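Local coordinates for protein ParA (Salmonella enterica subsp. enterica serovar Newport str. SL317, PDB 3EZF) that probably acts as a plasmid-partition ATPase of the ParA family that, when bound to ADP, also binds DNA to regulate transcription, at residues 92-105 with 137-149. Sequence-based numbering, arbitrary orientation.
With SO4 (sulfate ion), chain G; SO4 (sulfate ion), chain H.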
loop_
_atom_site.group_PDB
_atom_site.type_symbol
_atom_site.label_atom_id
_atom_site.label_comp_id
_atom_site.label_asym_id
_atom_site.label_seq_id
_atom_site.Cartn_x
_atom_site.Cartn_y
_atom_site.Cartn_z
ATOM N N VAL A 92 2.229 -24.536 29.837
ATOM C CA VAL A 92 2.070 -23.416 30.752
ATOM C C VAL A 92 0.587 -23.083 30.954
ATOM O O VAL A 92 0.137 -22.863 32.086
ATOM C CB VAL A 92 2.789 -22.153 30.221
ATOM C CG1 VAL A 92 2.532 -20.954 31.156
ATOM C CG2 VAL A 92 4.279 -22.427 30.108
ATOM N N ILE A 93 -0.165 -23.021 29.857
ATOM C CA ILE A 93 -1.591 -22.732 29.930
ATOM C C ILE A 93 -2.308 -23.828 30.693
ATOM O O ILE A 93 -3.241 -23.564 31.446
ATOM C CB ILE A 93 -2.206 -22.636 28.536
ATOM C CG1 ILE A 93 -1.654 -21.396 27.836
ATOM C CG2 ILE A 93 -3.733 -22.619 28.629
ATOM C CD1 ILE A 93 -2.004 -21.310 26.376
ATOM N N ASP A 94 -1.874 -25.065 30.499
ATOM C CA ASP A 94 -2.497 -26.172 31.200
ATOM C C ASP A 94 -2.161 -26.174 32.696
ATOM O O ASP A 94 -2.946 -26.674 33.509
ATOM C CB ASP A 94 -2.108 -27.503 30.549
ATOM C CG ASP A 94 -2.826 -27.738 29.227
ATOM O OD1 ASP A 94 -3.979 -27.278 29.065
ATOM O OD2 ASP A 94 -2.242 -28.400 28.353
ATOM N N ILE A 95 -1.006 -25.618 33.062
ATOM C CA ILE A 95 -0.620 -25.550 34.467
ATOM C C ILE A 95 -1.492 -24.492 35.113
ATOM O O ILE A 95 -1.926 -24.653 36.254
ATOM C CB ILE A 95 0.866 -25.151 34.653
ATOM C CG1 ILE A 95 1.770 -26.376 34.482
ATOM C CG2 ILE A 95 1.070 -24.524 36.032
ATOM C CD1 ILE A 95 3.227 -26.065 34.526
ATOM N N TYR A 96 -1.741 -23.406 34.380
ATOM C CA TYR A 96 -2.578 -22.311 34.878
ATOM C C TYR A 96 -4.001 -22.832 35.001
ATOM O O TYR A 96 -4.782 -22.374 35.849
ATOM C CB TYR A 96 -2.584 -21.124 33.909
ATOM C CG TYR A 96 -1.475 -20.120 34.087
ATOM C CD1 TYR A 96 -0.509 -19.940 33.104
ATOM C CD2 TYR A 96 -1.422 -19.307 35.218
ATOM C CE1 TYR A 96 0.482 -18.979 33.248
ATOM C CE2 TYR A 96 -0.430 -18.334 35.376
ATOM C CZ TYR A 96 0.518 -18.172 34.387
ATOM O OH TYR A 96 1.517 -17.227 34.527
ATOM N N ALA A 97 -4.341 -23.790 34.142
ATOM C CA ALA A 97 -5.683 -24.356 34.154
ATOM C C ALA A 97 -5.808 -25.311 35.333
ATOM O O ALA A 97 -6.837 -25.354 36.018
ATOM C CB ALA A 97 -5.964 -25.079 32.847
ATOM N N HIS A 98 -4.754 -26.077 35.577
ATOM C CA HIS A 98 -4.763 -27.004 36.687
ATOM C C HIS A 98 -4.857 -26.189 37.978
ATOM O O HIS A 98 -5.551 -26.566 38.913
ATOM C CB HIS A 98 -3.490 -27.825 36.667
ATOM C CG HIS A 98 -3.383 -28.783 37.801
ATOM N ND1 HIS A 98 -2.184 -29.055 38.428
ATOM C CD2 HIS A 98 -4.319 -29.516 38.445
ATOM C CE1 HIS A 98 -2.393 -29.908 39.414
ATOM N NE2 HIS A 98 -3.677 -30.203 39.447
ATOM N N ARG A 99 -4.168 -25.055 38.010
ATOM C CA ARG A 99 -4.171 -24.164 39.168
ATOM C C ARG A 99 -5.499 -23.418 39.258
ATOM O O ARG A 99 -5.647 -22.456 40.022
ATOM C CB ARG A 99 -3.022 -23.159 39.040
ATOM C CG ARG A 99 -2.028 -23.207 40.177
ATOM C CD ARG A 99 -1.692 -24.652 40.515
ATOM N NE ARG A 99 -0.845 -24.790 41.696
ATOM C CZ ARG A 99 -1.032 -24.136 42.837
ATOM N NH1 ARG A 99 -2.037 -23.279 42.970
ATOM N NH2 ARG A 99 -0.206 -24.346 43.856
ATOM N N LYS A 100 -6.457 -23.870 38.458
ATOM C CA LYS A 100 -7.786 -23.274 38.394
ATOM C C LYS A 100 -7.816 -21.750 38.294
ATOM O O LYS A 100 -8.626 -21.102 38.957
ATOM C CB LYS A 100 -8.637 -23.737 39.580
ATOM C CG LYS A 100 -9.270 -25.104 39.353
ATOM C CD LYS A 100 -10.325 -25.441 40.390
ATOM C CE LYS A 100 -9.722 -25.846 41.730
ATOM N NZ LYS A 100 -10.808 -26.205 42.707
ATOM N N ILE A 101 -6.940 -21.187 37.462
ATOM C CA ILE A 101 -6.893 -19.737 37.261
ATOM C C ILE A 101 -7.737 -19.425 36.030
ATOM O O ILE A 101 -7.398 -19.816 34.910
ATOM C CB ILE A 101 -5.457 -19.248 37.027
ATOM C CG1 ILE A 101 -4.611 -19.535 38.264
ATOM C CG2 ILE A 101 -5.457 -17.765 36.723
ATOM C CD1 ILE A 101 -3.132 -19.374 38.029
ATOM N N PRO A 102 -8.841 -18.694 36.219
ATOM C CA PRO A 102 -9.740 -18.340 35.113
ATOM C C PRO A 102 -9.072 -17.823 33.841
ATOM O O PRO A 102 -8.135 -17.021 33.899
ATOM C CB PRO A 102 -10.678 -17.307 35.745
ATOM C CG PRO A 102 -9.819 -16.670 36.790
ATOM C CD PRO A 102 -9.122 -17.864 37.403
ATOM N N LYS A 103 -9.561 -18.305 32.698
ATOM C CA LYS A 103 -9.068 -17.892 31.374
ATOM C C LYS A 103 -9.845 -16.657 30.933
ATOM O O LYS A 103 -10.896 -16.342 31.487
ATOM C CB LYS A 103 -9.308 -18.984 30.326
ATOM C CG LYS A 103 -8.544 -20.253 30.538
ATOM C CD LYS A 103 -9.231 -21.420 29.835
ATOM C CE LYS A 103 -8.542 -22.759 30.127
ATOM N NZ LYS A 103 -7.142 -22.836 29.617
ATOM N N TYR A 104 -9.343 -15.980 29.912
ATOM C CA TYR A 104 -10.003 -14.786 29.414
ATOM C C TYR A 104 -11.445 -15.059 28.984
ATOM O O TYR A 104 -12.323 -14.198 29.108
ATOM C CB TYR A 104 -9.206 -14.194 28.256
ATOM C CG TYR A 104 -9.713 -12.836 27.857
ATOM C CD1 TYR A 104 -10.764 -12.706 26.947
ATOM C CD2 TYR A 104 -9.169 -11.676 28.417
ATOM C CE1 TYR A 104 -11.267 -11.459 26.607
ATOM C CE2 TYR A 104 -9.665 -10.422 28.084
ATOM C CZ TYR A 104 -10.714 -10.318 27.176
ATOM O OH TYR A 104 -11.227 -9.078 26.852
ATOM N N ARG A 105 -11.691 -16.266 28.496
ATOM C CA ARG A 105 -13.031 -16.642 28.055
ATOM C C ARG A 105 -13.971 -16.937 29.239
ATOM O O ARG A 105 -15.116 -17.326 29.048
ATOM C CB ARG A 105 -12.950 -17.878 27.156
ATOM C CG ARG A 105 -12.731 -19.142 27.928
ATOM C CD ARG A 105 -12.363 -20.291 27.034
ATOM N NE ARG A 105 -11.014 -20.149 26.497
ATOM C CZ ARG A 105 -10.377 -21.118 25.852
ATOM N NH1 ARG A 105 -10.984 -22.279 25.678
ATOM N NH2 ARG A 105 -9.149 -20.933 25.381
ATOM N N ARG A 137 -0.913 -13.146 22.233
ATOM C CA ARG A 137 -1.036 -14.579 22.462
ATOM C C ARG A 137 0.051 -15.200 23.319
ATOM O O ARG A 137 -0.235 -15.826 24.337
ATOM C CB ARG A 137 -1.098 -15.321 21.120
ATOM C CG ARG A 137 -2.048 -16.495 21.105
ATOM C CD ARG A 137 -1.511 -17.699 21.849
ATOM N NE ARG A 137 -2.592 -18.500 22.441
ATOM C CZ ARG A 137 -2.594 -19.826 22.519
ATOM N NH1 ARG A 137 -1.582 -20.526 22.029
ATOM N NH2 ARG A 137 -3.586 -20.441 23.126
ATOM N N VAL A 138 1.296 -15.027 22.910
ATOM C CA VAL A 138 2.400 -15.630 23.622
ATOM C C VAL A 138 2.988 -14.769 24.710
ATOM O O VAL A 138 3.994 -15.142 25.304
ATOM C CB VAL A 138 3.527 -15.995 22.653
ATOM C CG1 VAL A 138 2.962 -16.745 21.458
ATOM C CG2 VAL A 138 4.247 -14.739 22.197
ATOM N N HIS A 139 2.378 -13.626 24.988
ATOM C CA HIS A 139 2.922 -12.745 26.013
ATOM C C HIS A 139 3.237 -13.462 27.316
ATOM O O HIS A 139 2.627 -14.478 27.651
ATOM C CB HIS A 139 1.971 -11.591 26.314
ATOM C CG HIS A 139 2.584 -10.513 27.156
ATOM N ND1 HIS A 139 3.341 -9.491 26.623
ATOM C CD2 HIS A 139 2.549 -10.295 28.494
ATOM C CE1 HIS A 139 3.739 -8.687 27.596
ATOM N NE2 HIS A 139 3.271 -9.155 28.736
ATOM N N GLN A 140 4.196 -12.909 28.050
ATOM C CA GLN A 140 4.635 -13.450 29.332
ATOM C C GLN A 140 3.490 -13.540 30.339
ATOM O O GLN A 140 3.086 -14.633 30.741
ATOM C CB GLN A 140 5.733 -12.555 29.918
ATOM C CG GLN A 140 7.048 -12.583 29.164
ATOM C CD GLN A 140 7.904 -13.764 29.573
ATOM O OE1 GLN A 140 7.464 -14.908 29.515
ATOM N NE2 GLN A 140 9.131 -13.490 29.995
ATOM N N ASP A 141 2.978 -12.376 30.738
ATOM C CA ASP A 141 1.903 -12.306 31.714
ATOM C C ASP A 141 0.526 -12.333 31.109
ATOM O O ASP A 141 -0.411 -11.800 31.711
ATOM C CB ASP A 141 1.996 -11.039 32.564
ATOM C CG ASP A 141 3.238 -10.254 32.303
ATOM O OD1 ASP A 141 4.331 -10.868 32.338
ATOM O OD2 ASP A 141 3.111 -9.027 32.080
ATOM N N LEU A 142 0.386 -12.934 29.934
ATOM C CA LEU A 142 -0.918 -12.993 29.303
ATOM C C LEU A 142 -1.286 -14.414 28.979
ATOM O O LEU A 142 -2.437 -14.683 28.658
ATOM C CB LEU A 142 -0.946 -12.138 28.038
ATOM C CG LEU A 142 -1.478 -10.694 28.093
ATOM C CD1 LEU A 142 -0.904 -9.922 29.257
ATOM C CD2 LEU A 142 -1.135 -9.995 26.781
ATOM N N LEU A 143 -0.310 -15.319 29.073
ATOM C CA LEU A 143 -0.536 -16.744 28.798
ATOM C C LEU A 143 -1.658 -17.315 29.660
ATOM O O LEU A 143 -2.394 -18.203 29.239
ATOM C CB LEU A 143 0.741 -17.559 29.031
ATOM C CG LEU A 143 1.995 -17.308 28.181
ATOM C CD1 LEU A 143 3.076 -18.293 28.595
ATOM C CD2 LEU A 143 1.703 -17.495 26.719
ATOM N N ARG A 144 -1.787 -16.800 30.870
ATOM C CA ARG A 144 -2.831 -17.236 31.789
ATOM C C ARG A 144 -4.218 -16.970 31.223
ATOM O O ARG A 144 -5.217 -17.421 31.782
ATOM C CB ARG A 144 -2.704 -16.469 33.097
ATOM C CG ARG A 144 -2.569 -14.974 32.867
ATOM C CD ARG A 144 -2.891 -14.197 34.113
ATOM N NE ARG A 144 -4.278 -14.419 34.504
ATOM C CZ ARG A 144 -4.869 -13.790 35.507
ATOM N NH1 ARG A 144 -4.173 -12.900 36.214
ATOM N NH2 ARG A 144 -6.144 -14.055 35.789
ATOM N N HIS A 145 -4.280 -16.211 30.134
ATOM C CA HIS A 145 -5.556 -15.877 29.512
ATOM C C HIS A 145 -5.960 -16.865 28.427
ATOM O O HIS A 145 -7.120 -16.917 28.055
ATOM C CB HIS A 145 -5.517 -14.470 28.907
ATOM C CG HIS A 145 -5.282 -13.381 29.905
ATOM N ND1 HIS A 145 -6.098 -13.176 30.994
ATOM C CD2 HIS A 145 -4.312 -12.432 29.977
ATOM C CE1 HIS A 145 -5.644 -12.153 31.700
ATOM N NE2 HIS A 145 -4.563 -11.687 31.102
ATOM N N ASP A 146 -5.009 -17.646 27.921
ATOM C CA ASP A 146 -5.305 -18.615 26.869
ATOM C C ASP A 146 -6.092 -17.863 25.800
ATOM O O ASP A 146 -7.124 -18.326 25.338
ATOM C CB ASP A 146 -6.163 -19.757 27.426
ATOM C CG ASP A 146 -6.097 -21.020 26.571
ATOM O OD1 ASP A 146 -5.601 -20.947 25.431
ATOM O OD2 ASP A 146 -6.550 -22.086 27.042
ATOM N N LEU A 147 -5.600 -16.684 25.438
ATOM C CA LEU A 147 -6.240 -15.825 24.442
ATOM C C LEU A 147 -6.474 -16.487 23.081
ATOM O O LEU A 147 -5.599 -17.171 22.542
ATOM C CB LEU A 147 -5.400 -14.556 24.269
ATOM C CG LEU A 147 -6.007 -13.235 24.745
ATOM C CD1 LEU A 147 -6.727 -13.431 26.060
ATOM C CD2 LEU A 147 -4.908 -12.174 24.852
ATOM N N ARG A 148 -7.677 -16.293 22.546
ATOM C CA ARG A 148 -8.078 -16.824 21.238
ATOM C C ARG A 148 -8.307 -15.610 20.338
ATOM O O ARG A 148 -9.291 -14.884 20.505
ATOM C CB ARG A 148 -9.373 -17.603 21.364
ATOM C CG ARG A 148 -9.315 -18.790 22.301
ATOM C CD ARG A 148 -10.722 -19.328 22.510
ATOM N NE ARG A 148 -11.634 -18.283 22.974
ATOM C CZ ARG A 148 -12.936 -18.448 23.165
ATOM N NH1 ARG A 148 -13.501 -19.623 22.927
ATOM N NH2 ARG A 148 -13.670 -17.439 23.609
ATOM N N ILE A 149 -7.401 -15.410 19.383
ATOM C CA ILE A 149 -7.425 -14.259 18.488
ATOM C C ILE A 149 -7.663 -14.563 17.003
ATOM O O ILE A 149 -7.040 -15.473 16.414
ATOM C CB ILE A 149 -6.094 -13.489 18.620
ATOM C CG1 ILE A 149 -5.863 -13.121 20.090
ATOM C CG2 ILE A 149 -6.103 -12.245 17.741
ATOM C CD1 ILE A 149 -4.613 -12.275 20.350
HETATM S S SO4 G . -5.631 -22.950 20.824
HETATM O O1 SO4 G . -6.057 -24.352 20.982
HETATM O O2 SO4 G . -6.506 -22.076 21.625
HETATM O O3 SO4 G . -5.715 -22.567 19.402
HETATM O O4 SO4 G . -4.239 -22.809 21.281
HETATM S S SO4 H . -1.756 -22.761 47.251
HETATM O O1 SO4 H . -1.501 -24.204 47.435
HETATM O O2 SO4 H . -3.138 -22.446 47.666
HETATM O O3 SO4 H . -1.575 -22.416 45.827
HETATM O O4 SO4 H . -0.814 -21.973 48.068
HETATM O O HOH W 1 0.466 -15.365 32.136
#
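Lys103 and Arg105 reach across to Asp146, whose carboxylate also holds Arg137 of its own segment. Lying alongside and pointing the same way, Lys103 brings NZ to within 2.7 Å of Asp146 OD2 on the anti lone pair, away from the other oxygen. Arg137 NH2 pairs with Asp146 OD1 at 3.1 Å, and its NE also bonds to Leu147 O. Arg105 crosses obliquely, its guanidinium turned 42° from the carboxylate plane; OD2 sits well out of the guanidinium plane and no N-H points at it, leaving an attraction of charges, while NH2 donates a weak bond to Asp146 O. Such crowding would probably keep the aspartate ionised. With chi1 at -159°, the Asp146 carboxylate swings away from its own backbone N and faces Ile93, whose CG2 covers Asp146 OD2 at 3.3 Å and whose CD1 rests over one face of the Arg137 guanidinium.

The Arg105 guanidinium also stacks, offset and nearly parallel, on that of Arg148 (planes 13° apart), with Arg148 CD over its rim; Asp249, salt-bridged to Arg148, probably eases this pairing of like charges. Farther along helix 89-98, the Tyr96 ring takes Arg144 CB over the centre of one face, 3.7 Å from its centroid, a CH-pi contact suited to a flat aromatic face. Tyr96 OH bonds to Pro53 O and weakly to a water that donates to it and accepts from Arg144 N. Val92 CG1 packs against Leu143 CD1 nearby. Tyr104 N bonds to His145 O at 3.0 Å, and Leu147 CD1 fills in against Tyr104 CB. This is consistent with an interdomain interface: a salt-bridge network flanked by apolar packing joins helix 89-98 of the probable winged-HTH region, and the chain after it, to the P-loop NTPase fold, at the connection leading into strand 149-153.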